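Local atomic coordinates of internalin (PDB entry 4FMZ), a protein that probably takes part in adhesion to and invasion of host cells by Listeria monocytogenes, presenting a leucine-rich-repeat surface suited to binding protein partners. Residues Q30-S33 / V34-V38; V38-E41 / E42-I46; F204-Y207 / V208-I211; L226-G229 / N230-I233. All blocks are in the same frame, centred on the assembly; numbering follows the deposited sequence.

Contact 1. Residues Q30-S33 / V34-V38; sequences QKAS and VTDVV
D36 turns its carboxylate back over the start of its own turn, and OD2 takes the backbone N-H of S33, with S33 N to D36 OD2 at 3.0 Å. The donor arrives from above the carboxylate plane, 68° out of it. A second, weak bond reaches the same oxygen from A32 N. The backbone answers in the other direction: D36 N donates to S33 O at 3.1 Å and closes a type I beta turn from S33 to D36. Within the turn the hydroxyls S33 OG and T35 OG1 are hydrogen-bonded at 2.8 Å. With CG beside its backbone N (chi1 -66°) and a bend at chi2, the K31 chain runs past D36, its CB 3.5 Å from D36 OD2, and K31 CE lies 4.0 Å from V38 CG1. One water accepts weakly from K31 NZ and donates to V37 O, but the main partner of the amine is E42, in a salt bridge. The loop links helix 19-29, which ends in a Schellman motif at Q30, to strand 37-38; V34 packs on A22 and R26 of that helix, while V34, D36 and V38 make backbone hydrogen bonds with N13, I12 and A10, respectively.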
# COMPACT_ATOMS: atom_id res chain seq x y z
N GLN A 30 17.88 -28.64 9.53
CA GLN A 30 18.39 -28.93 10.87
C GLN A 30 19.68 -29.78 10.80
O GLN A 30 19.84 -30.79 11.50
CB GLN A 30 17.32 -29.55 11.77
CG GLN A 30 16.24 -28.51 12.10
CD GLN A 30 15.25 -28.93 13.13
OE1 GLN A 30 15.54 -29.71 14.03
NE2 GLN A 30 14.07 -28.35 13.03
N LYS A 31 20.61 -29.34 9.93
CA LYS A 31 21.93 -29.96 9.79
C LYS A 31 22.86 -29.33 10.82
O LYS A 31 22.59 -28.21 11.27
CB LYS A 31 22.48 -29.79 8.35
CG LYS A 31 21.68 -30.53 7.27
CD LYS A 31 21.92 -32.02 7.27
CE LYS A 31 21.02 -32.72 6.28
NZ LYS A 31 21.12 -34.19 6.41
N ALA A 32 23.93 -30.02 11.21
CA ALA A 32 24.86 -29.48 12.21
C ALA A 32 25.72 -28.34 11.65
O ALA A 32 26.07 -27.44 12.39
CB ALA A 32 25.76 -30.59 12.72
N SER A 33 26.07 -28.39 10.35
CA SER A 33 27.00 -27.44 9.74
C SER A 33 26.69 -27.22 8.25
O SER A 33 26.09 -28.07 7.62
CB SER A 33 28.43 -27.99 9.88
OG SER A 33 29.40 -27.31 9.10
N VAL A 34 27.17 -26.08 7.70
CA VAL A 34 27.04 -25.76 6.26
C VAL A 34 27.97 -26.67 5.44
O VAL A 34 27.85 -26.73 4.21
CB VAL A 34 27.28 -24.25 5.94
CG1 VAL A 34 26.22 -23.37 6.59
CG2 VAL A 34 28.70 -23.80 6.35
N THR A 35 28.90 -27.39 6.10
CA THR A 35 29.79 -28.33 5.40
C THR A 35 29.10 -29.70 5.23
O THR A 35 29.63 -30.56 4.52
CB THR A 35 31.15 -28.49 6.13
OG1 THR A 35 30.94 -29.03 7.43
CG2 THR A 35 31.93 -27.18 6.22
N ASP A 36 27.93 -29.90 5.88
CA ASP A 36 27.19 -31.16 5.81
C ASP A 36 26.61 -31.42 4.43
O ASP A 36 26.12 -30.49 3.76
CB ASP A 36 26.05 -31.19 6.85
CG ASP A 36 26.50 -31.29 8.29
OD1 ASP A 36 27.69 -31.61 8.53
OD2 ASP A 36 25.65 -31.09 9.19
N VAL A 37 26.65 -32.69 4.00
CA VAL A 37 26.13 -33.12 2.71
C VAL A 37 24.60 -33.11 2.73
O VAL A 37 23.99 -33.49 3.72
CB VAL A 37 26.69 -34.52 2.34
CG1 VAL A 37 25.84 -35.23 1.29
CG2 VAL A 37 28.10 -34.38 1.83
N VAL A 38 24.01 -32.65 1.62
CA VAL A 38 22.57 -32.71 1.41
C VAL A 38 22.31 -33.50 0.15
O VAL A 38 23.10 -33.44 -0.79
CB VAL A 38 21.83 -31.35 1.43
CG1 VAL A 38 21.73 -30.83 2.86
CG2 VAL A 38 22.48 -30.32 0.50
O HOH W 1 22.42 -35.74 3.81

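Contact 2. Residues V38-E41 / E42-I46; sequences VTQE and ELESI
From the residue after the N-cap, Q40 NE2 reaches one turn along the helix to E44 OE2, at 2.8 Å. The acceptor lies in the amide plane of Q40, yet the carboxylate is met from above its own plane, since the two flat groups stand 84° apart. Q40 OE1, the other end of that amide, accepts from the backbone N atoms of T4 and L5.

At the helix N-terminus T39 and E42 form a capping box. T39, the N-cap residue, accepts from the backbone of E42, with E42 N to T39 OG1 at 3.2 Å; in return T39 N donates to E42 OE1 at 3.1 Å, on the anti side of the carboxylate and 20° out of its plane. The threonine hydroxyl sits between its own backbone N and carbonyl carbon (chi1 64°), which turns it toward the first turn of the helix. E42 OE1 also lies 3.3 Å from V38 CA, while OE2 of the same carboxylate makes a salt bridge with K31. The backbone oxygen E42 O is gripped twice by S45, by its hydroxyl, with S45 OG to E42 O at 2.6 Å, and by its backbone N.

On the inner side V38 CG2 packs against L43 CD2 at 4.0 Å, the two side chains crossing at about a right angle, and L43 continues onto L8 and Y64. Chemically, E42 places negative charge at the helix N-terminus, which should suit the helix dipole, and its contact with K31 probably keeps it ionised.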
# COMPACT_ATOMS: atom_id res chain seq x y z
N VAL A 38 24.01 -32.65 1.62
CA VAL A 38 22.57 -32.71 1.41
C VAL A 38 22.31 -33.50 0.15
O VAL A 38 23.10 -33.44 -0.79
CB VAL A 38 21.83 -31.35 1.43
CG1 VAL A 38 21.73 -30.83 2.86
CG2 VAL A 38 22.48 -30.32 0.50
N THR A 39 21.23 -34.27 0.15
CA THR A 39 20.82 -35.08 -1.00
C THR A 39 19.79 -34.30 -1.83
O THR A 39 19.24 -33.31 -1.36
CB THR A 39 20.24 -36.43 -0.54
OG1 THR A 39 19.05 -36.19 0.21
CG2 THR A 39 21.23 -37.25 0.28
N GLN A 40 19.51 -34.79 -3.04
CA GLN A 40 18.50 -34.22 -3.92
C GLN A 40 17.13 -34.29 -3.23
O GLN A 40 16.37 -33.33 -3.29
CB GLN A 40 18.48 -34.99 -5.25
CG GLN A 40 17.51 -34.40 -6.28
CD GLN A 40 17.48 -35.19 -7.55
OE1 GLN A 40 18.46 -35.81 -7.96
NE2 GLN A 40 16.35 -35.16 -8.23
N GLU A 41 16.86 -35.43 -2.55
CA GLU A 41 15.63 -35.71 -1.81
C GLU A 41 15.41 -34.67 -0.71
O GLU A 41 14.29 -34.18 -0.57
CB GLU A 41 15.66 -37.13 -1.23
CG GLU A 41 14.37 -37.54 -0.53
CD GLU A 41 14.29 -38.99 -0.10
OE1 GLU A 41 14.25 -39.87 -0.99
OE2 GLU A 41 14.23 -39.25 1.12
N GLU A 42 16.47 -34.32 0.05
CA GLU A 42 16.38 -33.32 1.12
C GLU A 42 16.12 -31.92 0.57
O GLU A 42 15.31 -31.18 1.14
CB GLU A 42 17.65 -33.33 1.98
CG GLU A 42 17.76 -34.55 2.87
CD GLU A 42 19.08 -34.68 3.61
OE1 GLU A 42 20.14 -34.34 3.03
OE2 GLU A 42 19.05 -35.11 4.79
N LEU A 43 16.78 -31.56 -0.56
CA LEU A 43 16.57 -30.24 -1.17
C LEU A 43 15.18 -30.13 -1.77
O LEU A 43 14.55 -29.07 -1.67
CB LEU A 43 17.65 -29.91 -2.22
CG LEU A 43 19.06 -29.72 -1.67
CD1 LEU A 43 20.06 -29.58 -2.79
CD2 LEU A 43 19.16 -28.52 -0.72
N GLU A 44 14.66 -31.25 -2.32
CA GLU A 44 13.31 -31.29 -2.89
C GLU A 44 12.22 -31.34 -1.80
O GLU A 44 11.04 -31.21 -2.13
CB GLU A 44 13.18 -32.49 -3.84
CG GLU A 44 13.89 -32.27 -5.16
CD GLU A 44 13.92 -33.48 -6.08
OE1 GLU A 44 13.46 -34.58 -5.68
OE2 GLU A 44 14.42 -33.33 -7.22
N SER A 45 12.60 -31.47 -0.51
CA SER A 45 11.65 -31.47 0.60
C SER A 45 11.32 -30.04 1.09
O SER A 45 10.36 -29.87 1.86
CB SER A 45 12.17 -32.31 1.77
OG SER A 45 13.16 -31.65 2.54
N ILE A 46 12.10 -29.02 0.64
CA ILE A 46 11.92 -27.62 1.04
C ILE A 46 10.82 -26.96 0.21
O ILE A 46 11.02 -26.66 -0.97
CB ILE A 46 13.25 -26.82 0.96
CG1 ILE A 46 14.44 -27.54 1.65
CG2 ILE A 46 13.07 -25.37 1.46
CD1 ILE A 46 14.23 -27.90 3.09

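Contact 3. Residues F204-Y207 / V208-I211; sequences FTAY and VNQI. With EDO (1,2-ethanediol), chain E.
The amide of N209 is the flat group at the centre of this turn. It points its ND2 at A206 O, 2.9 Å away, with the carbonyl oxygen in the plane of the amide and a nearly straight N-H...O angle of 164°. At the A206 carbonyl the geometry differs: the donor stands above the carbonyl plane, 65° out of it. ND2 donates also to L184 O, and OD1 accepts from the backbone N atoms of N187 and I189, so the buried amide is held at both ends and bridges to the preceding coil.

The other flat group is the ring of Y207, which V208 approaches obliquely, CG2 coming to 3.7 Å from Y207 CD1. Y207 CG sits between its backbone N and carbonyl carbon (chi1 57°), and V208 has CG2 beside its backbone N, which brings that methyl to the ring. On the buried side I211 CD1 packs 4.1 Å from A206 CB. Further along, Q210 NE2 donates to O2 of a 1,2-ethanediol at 2.9 Å; this molecule, probably from the crystallisation liquor, is also bound by N187 O and Q188 NE2.

An inward asparagine bonding to carbonyls of its own coil and the coil before, just after a short strand, is the asparagine ladder of leucine-rich repeats, here following strand 203-205.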
# COMPACT_ATOMS: atom_id res chain seq x y z
N PHE A 204 -8.55 2.94 -0.59
CA PHE A 204 -7.79 3.70 -1.57
C PHE A 204 -6.96 4.79 -0.88
O PHE A 204 -7.49 5.59 -0.11
CB PHE A 204 -8.73 4.31 -2.61
CG PHE A 204 -8.11 5.10 -3.75
CD1 PHE A 204 -6.90 4.69 -4.32
CD2 PHE A 204 -8.78 6.17 -4.32
CE1 PHE A 204 -6.34 5.40 -5.38
CE2 PHE A 204 -8.23 6.87 -5.39
CZ PHE A 204 -7.01 6.48 -5.91
N THR A 205 -5.66 4.79 -1.16
CA THR A 205 -4.74 5.78 -0.62
C THR A 205 -3.91 6.30 -1.81
O THR A 205 -3.48 5.53 -2.67
CB THR A 205 -3.96 5.27 0.60
OG1 THR A 205 -3.13 6.32 1.11
CG2 THR A 205 -3.13 4.03 0.33
N ALA A 206 -3.81 7.64 -1.92
CA ALA A 206 -3.09 8.29 -3.01
C ALA A 206 -2.63 9.66 -2.56
O ALA A 206 -2.66 10.62 -3.34
CB ALA A 206 -3.98 8.38 -4.26
N TYR A 207 -2.17 9.76 -1.30
CA TYR A 207 -1.70 11.05 -0.80
C TYR A 207 -0.39 11.44 -1.50
O TYR A 207 0.33 10.57 -2.00
CB TYR A 207 -1.56 11.09 0.74
CG TYR A 207 -0.65 10.06 1.38
CD1 TYR A 207 0.73 10.13 1.23
CD2 TYR A 207 -1.16 9.12 2.27
CE1 TYR A 207 1.58 9.21 1.85
CE2 TYR A 207 -0.32 8.23 2.95
CZ TYR A 207 1.05 8.27 2.72
OH TYR A 207 1.88 7.37 3.34
N VAL A 208 -0.12 12.77 -1.56
CA VAL A 208 1.10 13.36 -2.13
C VAL A 208 1.21 13.03 -3.64
O VAL A 208 2.09 12.31 -4.10
CB VAL A 208 2.40 13.02 -1.32
CG1 VAL A 208 3.61 13.79 -1.83
CG2 VAL A 208 2.20 13.33 0.16
N ASN A 209 0.27 13.57 -4.40
CA ASN A 209 0.25 13.48 -5.85
C ASN A 209 -0.11 14.89 -6.35
O ASN A 209 0.09 15.86 -5.61
CB ASN A 209 -0.70 12.37 -6.34
CG ASN A 209 -0.09 11.00 -6.22
OD1 ASN A 209 0.82 10.65 -6.97
ND2 ASN A 209 -0.56 10.20 -5.28
N GLN A 210 -0.62 15.00 -7.58
CA GLN A 210 -1.02 16.27 -8.18
C GLN A 210 -2.47 16.16 -8.68
O GLN A 210 -2.82 16.74 -9.72
CB GLN A 210 -0.05 16.63 -9.34
CG GLN A 210 1.39 16.93 -8.90
CD GLN A 210 2.37 16.76 -10.04
OE1 GLN A 210 2.33 17.46 -11.06
NE2 GLN A 210 3.30 15.82 -9.90
N ILE A 211 -3.31 15.40 -7.95
CA ILE A 211 -4.70 15.11 -8.31
C ILE A 211 -5.59 16.35 -8.09
O ILE A 211 -5.65 16.90 -6.98
CB ILE A 211 -5.22 13.85 -7.55
CG1 ILE A 211 -4.37 12.59 -7.92
CG2 ILE A 211 -6.70 13.59 -7.87
CD1 ILE A 211 -4.41 11.44 -6.88
C1 EDO E . 5.01 15.79 -5.94
O1 EDO E . 6.08 15.09 -6.56
C2 EDO E . 3.76 14.89 -5.92
O2 EDO E . 3.41 14.55 -7.26

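Contact 4. Residues L226-G229 / N230-I233; sequences LKIG and NNKI
At N230 the backbone takes a positive phi (50°), turning the chain after strand 225-227 so that N231 and I233 come back against I228. The N231 amide uses the bend: ND2 donates to I228 O at 3.0 Å, with an N-H...O angle of 166°. The oxygen lies close to the amide plane, whereas the donor stands well above the plane of the I228 carbonyl. N231 CG lies beside its own backbone N (chi1 -83°), which directs the amide toward that carbonyl. G229 O is also near, 3.1 Å from N231 ND2, but the angle is too poor for a hydrogen bond.

I228 lies across this amide at about a right angle, its CG1 3.4 Å from N231 ND2, so hydrocarbon lies against the amide nitrogen. The same isoleucine meets I233 on the buried side: I228 CG2 and I233 CD1 are 3.9 Å apart, and these two side chains also cross at about a right angle. I233 CD1 further lies 3.9 Å from I228 O. Beyond, I228 packs on I250 of the next coil.

Neighbouring coils complete the polar network. N231 ND2 donates also to A206 O, N231 OD1 accepts from I211 N, and I228 O takes a second bond from N253 ND2. N231 is thus a rung of the asparagine ladder of the leucine-rich repeat. The buried amide has its donor and acceptor ends both used, tying backbone groups of adjacent coils together.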
# COMPACT_ATOMS: atom_id res chain seq x y z
N LEU A 226 -10.55 6.34 2.51
CA LEU A 226 -9.94 7.16 1.47
C LEU A 226 -8.94 8.10 2.13
O LEU A 226 -9.31 8.85 3.02
CB LEU A 226 -11.01 7.95 0.66
CG LEU A 226 -10.50 8.95 -0.40
CD1 LEU A 226 -9.83 8.24 -1.57
CD2 LEU A 226 -11.63 9.78 -0.95
N LYS A 227 -7.68 8.01 1.70
CA LYS A 227 -6.56 8.84 2.17
C LYS A 227 -5.97 9.50 0.93
O LYS A 227 -5.39 8.82 0.09
CB LYS A 227 -5.51 8.01 2.94
CG LYS A 227 -6.06 7.24 4.15
CD LYS A 227 -4.94 6.50 4.89
CE LYS A 227 -5.44 5.75 6.09
NZ LYS A 227 -6.20 4.51 5.73
N ILE A 228 -6.20 10.80 0.76
CA ILE A 228 -5.76 11.48 -0.46
C ILE A 228 -5.35 12.95 -0.13
O ILE A 228 -5.60 13.87 -0.90
CB ILE A 228 -6.89 11.33 -1.53
CG1 ILE A 228 -6.40 11.56 -2.98
CG2 ILE A 228 -8.20 12.08 -1.18
CD1 ILE A 228 -7.32 10.93 -4.11
N GLY A 229 -4.66 13.11 1.01
CA GLY A 229 -4.11 14.39 1.43
C GLY A 229 -3.00 14.84 0.50
O GLY A 229 -2.49 14.04 -0.29
N ASN A 230 -2.60 16.12 0.58
CA ASN A 230 -1.55 16.71 -0.28
C ASN A 230 -1.79 16.45 -1.77
O ASN A 230 -1.02 15.75 -2.44
CB ASN A 230 -0.12 16.33 0.08
CG ASN A 230 0.79 17.53 -0.28
OD1 ASN A 230 0.74 18.11 -1.38
ND2 ASN A 230 1.60 17.98 0.64
N ASN A 231 -2.88 17.00 -2.27
CA ASN A 231 -3.24 16.95 -3.67
C ASN A 231 -3.77 18.35 -4.02
O ASN A 231 -3.48 19.30 -3.28
CB ASN A 231 -4.23 15.82 -3.94
CG ASN A 231 -3.54 14.50 -4.11
OD1 ASN A 231 -2.86 14.27 -5.09
ND2 ASN A 231 -3.64 13.62 -3.13
N LYS A 232 -4.49 18.48 -5.11
CA LYS A 232 -5.03 19.79 -5.54
C LYS A 232 -6.56 19.69 -5.67
O LYS A 232 -7.14 20.27 -6.58
CB LYS A 232 -4.36 20.22 -6.86
CG LYS A 232 -2.85 20.46 -6.75
CD LYS A 232 -2.22 20.97 -8.05
CE LYS A 232 -1.93 19.90 -9.08
NZ LYS A 232 -1.35 20.48 -10.33
N ILE A 233 -7.21 18.95 -4.76
CA ILE A 233 -8.65 18.73 -4.80
C ILE A 233 -9.41 19.95 -4.26
O ILE A 233 -9.08 20.49 -3.20
CB ILE A 233 -9.03 17.44 -4.04
CG1 ILE A 233 -8.31 16.20 -4.64
CG2 ILE A 233 -10.56 17.22 -4.02
CD1 ILE A 233 -8.07 15.09 -3.66

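In the fold
Contacts 1 and 2 lie together in the N-terminal cap: their centres are 12 Å apart, they share V38, and K31 NZ of the first meets E42 OE2 of the second at 2.8 Å. Contacts 3 and 4 are equivalent turns of successive leucine-rich coils, with centres only 5 Å apart. Strands 203-205 and 225-227 are parallel neighbours, and A206 N lies 2.8 Å from K227 O, a probable hydrogen bond, as is I211 O to K232 N. The 1,2-ethanediol beside contact 3 is probably a crystallisation additive. The two pairs do not touch: contact 1 is about 50 Å from contact 3 and 54 Å from contact 4, centre to centre, separated by several repeats.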